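Long-range contact in short chain dehydrogenase (Salmonella typhi, PDB 3G1T), which is probably an NAD(P)(H)-dependent oxidoreductase of the short-chain dehydrogenase family, though its substrate is not known: residues Y5-L11 / L228-D234. Numbering follows the deposited sequence. Where two conformers were deposited one is given.
Sequences YQPKQDL and LWLMGDD. With MG (magnesium ion), chain B.
Tyr-5 OH donates a hydrogen bond to Asp-234 OD2, 2.7 Å away, tying the first modelled residue of the chain to the 3-10 turn that follows helix 224-231. The fold is the Rossmann fold of the short-chain dehydrogenases. Here the N-terminal arm, on its way to strand 16-19, lies against the end of the helix that precedes strand 242-244. The hydroxyl reaches the anti side of the carboxylate, 15° out of its plane, and the plane of the tyrosine ring stands perpendicular to that carboxylate.

The same ring forms a T-shaped stack with Trp-229. The indole turns its edge toward one tyrosine face, with the ring planes at 87° and CD1 of Trp-229 3.7 Å from CZ of Tyr-5, over the rim of the face. Pro-7 CD lies over the opposite face, so the aromatic ring is held between the proline of its own arm and the helix. With CG anti to the backbone N (chi1 -172°), the Tyr-5 side chain reaches across to the helix, where CE2 packs 3.6 Å from Trp-229 CB. Beyond this, Trp-229 meets Phe-243 edge-to-face, linking the contact to strand 242-244.

Farther along the arm, a type I turn from Lys-8 to Leu-11 brings the leucine back to the helix end. Its CG rests 4.0 Å from the CA of Gly-232, and its CD2 lies 3.7 Å from Leu-228 O, a carbonyl that already accepts bonds from the amides of Met-231 and Gly-232. One water bridges the two segments by donating to Leu-11 O and accepting from Asp-233 N. The Asp-233 carboxylate uses OD2 to bind a magnesium ion at 2.1 Å, while its OD1 accepts a hydrogen bond from a water on that metal.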
ATOM      1  N   TYR A   5      26.924 -14.950  -8.229  1.00 26.02           N
ATOM      2  CA  TYR A   5      26.403 -15.058  -9.649  1.00 23.89           C
ATOM      3  C   TYR A   5      27.275 -14.366 -10.650  1.00 23.70           C
ATOM      4  O   TYR A   5      27.298 -13.109 -10.701  1.00 24.17           O
ATOM      5  CB  TYR A   5      24.965 -14.468  -9.772  1.00 22.02           C
ATOM      6  CG  TYR A   5      24.272 -14.680 -11.092  1.00 23.58           C
ATOM      7  CD1 TYR A   5      24.086 -15.969 -11.610  1.00 21.55           C
ATOM      8  CD2 TYR A   5      23.727 -13.584 -11.841  1.00 21.01           C
ATOM      9  CE1 TYR A   5      23.389 -16.168 -12.845  1.00 21.17           C
ATOM     10  CE2 TYR A   5      23.031 -13.815 -13.057  1.00 22.36           C
ATOM     11  CZ  TYR A   5      22.891 -15.101 -13.554  1.00 19.52           C
ATOM     12  OH  TYR A   5      22.239 -15.371 -14.747  1.00 20.51           O
ATOM     13  N   GLN A   6      27.845 -15.175 -11.543  1.00 23.74           N
ATOM     14  CA  GLN A   6      28.766 -14.710 -12.590  1.00 25.81           C
ATOM     15  C   GLN A   6      28.375 -15.286 -13.956  1.00 24.12           C
ATOM     16  O   GLN A   6      29.032 -16.200 -14.433  1.00 25.81           O
ATOM     17  CB  GLN A   6      30.205 -15.167 -12.276  1.00 28.70           C
ATOM     18  CG  GLN A   6      30.455 -15.505 -10.812  1.00 46.59           C
ATOM     19  CD  GLN A   6      31.925 -15.395 -10.461  1.00 30.71           C
ATOM     20  OE1 GLN A   6      32.726 -16.277 -10.785  1.00 46.03           O
ATOM     21  NE2 GLN A   6      32.291 -14.282  -9.830  1.00 46.95           N
ATOM     22  N   PRO A   7      27.326 -14.722 -14.585  1.00 21.21           N
ATOM     23  CA  PRO A   7      26.821 -15.182 -15.881  1.00 18.65           C
ATOM     24  C   PRO A   7      27.739 -14.780 -17.022  1.00 21.12           C
ATOM     25  O   PRO A   7      28.563 -13.845 -16.894  1.00 20.83           O
ATOM     26  CB  PRO A   7      25.529 -14.400 -16.027  1.00 18.76           C
ATOM     27  CG  PRO A   7      25.723 -13.159 -15.309  1.00 26.37           C
ATOM     28  CD  PRO A   7      26.579 -13.538 -14.116  1.00 20.66           C
ATOM     29  N   LYS A   8      27.602 -15.485 -18.124  1.00 21.31           N
ATOM     30  CA  LYS A   8      28.191 -15.078 -19.393  1.00 22.29           C
ATOM     31  C   LYS A   8      27.816 -13.640 -19.840  1.00 20.86           C
ATOM     32  O   LYS A   8      26.732 -13.117 -19.528  1.00 18.52           O
ATOM     33  CB  LYS A   8      27.761 -16.108 -20.457  1.00 24.30           C
ATOM     34  CG  LYS A   8      28.394 -17.490 -20.196  1.00 33.50           C
ATOM     35  CD  LYS A   8      28.475 -18.247 -21.477  1.00 25.46           C
ATOM     36  CE  LYS A   8      28.026 -19.635 -21.312  1.00 36.57           C
ATOM     37  NZ  LYS A   8      29.046 -20.349 -20.607  1.00 26.32           N
ATOM     38  N   GLN A   9      28.724 -13.039 -20.610  1.00 20.50           N
ATOM     39  CA  GLN A   9      28.623 -11.663 -21.011  1.00 19.11           C
ATOM     40  C   GLN A   9      27.480 -11.423 -21.946  1.00 17.69           C
ATOM     41  O   GLN A   9      27.077 -10.286 -22.110  1.00 15.88           O
ATOM     42  CB  GLN A   9      30.018 -11.180 -21.607  1.00 18.68           C
ATOM     43  CG  GLN A   9      30.216  -9.666 -21.508  1.00 21.37           C
ATOM     44  CD  GLN A   9      30.251  -9.157 -20.097  1.00 17.63           C
ATOM     45  OE1 GLN A   9      30.934  -9.711 -19.259  1.00 21.95           O
ATOM     46  NE2 GLN A   9      29.463  -8.107 -19.813  1.00 21.28           N
ATOM     47  N   ASP A  10      26.920 -12.505 -22.538  1.00 16.73           N
ATOM     48  CA  ASP A  10      25.792 -12.357 -23.428  1.00 18.57           C
ATOM     49  C   ASP A  10      24.514 -12.911 -22.817  1.00 17.75           C
ATOM     50  O   ASP A  10      23.535 -13.188 -23.533  1.00 16.49           O
ATOM     51  CB  ASP A  10      26.071 -12.978 -24.805  1.00 21.22           C
ATOM     52  CG  ASP A  10      26.374 -14.423 -24.748  1.00 30.86           C
ATOM     53  OD1 ASP A  10      26.578 -14.953 -23.644  1.00 20.11           O
ATOM     54  OD2 ASP A  10      26.376 -15.020 -25.836  1.00 22.78           O
ATOM     55  N   LEU A  11      24.471 -12.977 -21.475  1.00 15.46           N
ATOM     56  CA  LEU A  11      23.172 -13.330 -20.801  1.00 15.17           C
ATOM     57  C   LEU A  11      21.934 -12.651 -21.383  1.00 15.67           C
ATOM     58  O   LEU A  11      20.900 -13.342 -21.574  1.00 16.32           O
ATOM     59  CB  LEU A  11      23.264 -13.015 -19.304  1.00 15.95           C
ATOM     60  CG  LEU A  11      22.084 -13.431 -18.387  1.00 17.09           C
ATOM     61  CD1 LEU A  11      22.067 -14.980 -18.235  1.00 15.13           C
ATOM     62  CD2 LEU A  11      22.139 -12.707 -17.074  1.00 17.89           C
ATOM     63  N   LEU A 228      20.874  -8.536 -12.623  1.00 17.16           N
ATOM     64  CA  LEU A 228      21.155  -9.355 -13.802  1.00 14.73           C
ATOM     65  C   LEU A 228      20.405 -10.702 -13.712  1.00 17.49           C
ATOM     66  O   LEU A 228      19.742 -11.092 -14.717  1.00 18.09           O
ATOM     67  CB  LEU A 228      22.681  -9.712 -13.869  1.00 18.39           C
ATOM     68  CG  LEU A 228      23.410  -8.541 -14.491  1.00 31.04           C
ATOM     69  CD1 LEU A 228      24.944  -8.660 -14.118  1.00 22.87           C
ATOM     70  CD2 LEU A 228      23.090  -8.443 -16.070  1.00 20.78           C
ATOM     71  N   TRP A 229      20.482 -11.378 -12.552  1.00 15.84           N
ATOM     72  CA  TRP A 229      19.848 -12.722 -12.409  1.00 18.13           C
ATOM     73  C   TRP A 229      18.341 -12.664 -12.701  1.00 17.92           C
ATOM     74  O   TRP A 229      17.808 -13.492 -13.465  1.00 15.67           O
ATOM     75  CB  TRP A 229      20.102 -13.204 -10.999  1.00 16.63           C
ATOM     76  CG  TRP A 229      19.524 -14.573 -10.775  1.00 16.29           C
ATOM     77  CD1 TRP A 229      20.025 -15.779 -11.241  1.00 18.60           C
ATOM     78  CD2 TRP A 229      18.370 -14.873 -10.016  1.00 17.56           C
ATOM     79  NE1 TRP A 229      19.217 -16.825 -10.797  1.00 18.25           N
ATOM     80  CE2 TRP A 229      18.180 -16.292 -10.073  1.00 16.84           C
ATOM     81  CE3 TRP A 229      17.469 -14.084  -9.290  1.00 16.69           C
ATOM     82  CZ2 TRP A 229      17.139 -16.937  -9.384  1.00 17.82           C
ATOM     83  CZ3 TRP A 229      16.410 -14.709  -8.638  1.00 20.10           C
ATOM     84  CH2 TRP A 229      16.253 -16.137  -8.706  1.00 17.77           C
ATOM     85  N   LEU A 230      17.645 -11.652 -12.175  1.00 18.53           N
ATOM     86  CA  LEU A 230      16.182 -11.567 -12.456  0.50 17.85           C
ATOM     87  C   LEU A 230      15.797 -11.275 -13.885  1.00 16.87           C
ATOM     88  O   LEU A 230      14.669 -11.562 -14.262  1.00 14.93           O
ATOM     89  CB  LEU A 230      15.459 -10.576 -11.521  0.50 18.70           C
ATOM     90  CG  LEU A 230      15.232 -11.100 -10.098  0.50 11.77           C
ATOM     91  CD1 LEU A 230      14.664  -9.973  -9.247  0.50 19.60           C
ATOM     92  CD2 LEU A 230      14.249 -12.309 -10.003  0.50 18.19           C
ATOM     93  N   MET A 231      16.708 -10.690 -14.716  1.00 15.15           N
ATOM     94  CA  MET A 231      16.315 -10.419 -16.118  1.00 15.08           C
ATOM     95  C   MET A 231      16.676 -11.588 -17.068  1.00 14.55           C
ATOM     96  O   MET A 231      16.100 -11.707 -18.144  1.00 18.28           O
ATOM     97  CB  MET A 231      16.995  -9.125 -16.615  1.00 17.09           C
ATOM     98  CG  MET A 231      16.305  -7.808 -16.083  1.00 18.64           C
ATOM     99  SD  MET A 231      14.505  -7.657 -16.444  1.00 12.41           S
ATOM    100  CE  MET A 231      14.029  -6.327 -15.352  1.00 21.75           C
ATOM    101  N   GLY A 232      17.616 -12.436 -16.621  1.00 13.85           N
ATOM    102  CA  GLY A 232      18.181 -13.610 -17.383  1.00 13.63           C
ATOM    103  C   GLY A 232      17.380 -14.874 -17.165  1.00 14.26           C
ATOM    104  O   GLY A 232      16.590 -15.051 -16.189  1.00 13.97           O
ATOM    105  N   ASP A 233      17.661 -15.838 -18.034  1.00 15.77           N
ATOM    106  CA  ASP A 233      16.826 -17.025 -17.995  1.00 17.75           C
ATOM    107  C   ASP A 233      17.070 -17.881 -16.738  1.00 16.93           C
ATOM    108  O   ASP A 233      16.256 -18.798 -16.498  1.00 17.19           O
ATOM    109  CB  ASP A 233      17.152 -17.909 -19.219  1.00 17.39           C
ATOM    110  CG  ASP A 233      16.538 -17.379 -20.489  1.00 16.56           C
ATOM    111  OD1 ASP A 233      15.664 -16.502 -20.447  1.00 17.12           O
ATOM    112  OD2 ASP A 233      16.968 -17.871 -21.573  1.00 16.50           O
ATOM    113  N   ASP A 234      18.141 -17.637 -15.941  1.00 16.57           N
ATOM    114  CA  ASP A 234      18.432 -18.471 -14.727  1.00 19.63           C
ATOM    115  C   ASP A 234      17.379 -18.324 -13.629  1.00 18.45           C
ATOM    116  O   ASP A 234      17.262 -19.172 -12.739  1.00 16.74           O
ATOM    117  CB  ASP A 234      19.818 -18.180 -14.185  1.00 23.88           C
ATOM    118  CG  ASP A 234      20.938 -18.648 -15.165  1.00 40.95           C
ATOM    119  OD1 ASP A 234      20.771 -19.715 -15.811  1.00 26.80           O
ATOM    120  OD2 ASP A 234      21.950 -17.938 -15.386  1.00 28.61           O
TER
HETATM  121 MG    MG B 259      16.905 -17.250 -23.530  0.50 18.73          MG
HETATM  122  O   HOH W   1      19.088 -15.293 -20.538  1.00 15.95           O
HETATM  123  O   HOH W   2      14.905 -16.647 -23.049  1.00 20.81           O
HETATM  124  O   HOH W   3      17.739 -15.489 -23.162  1.00 12.03           O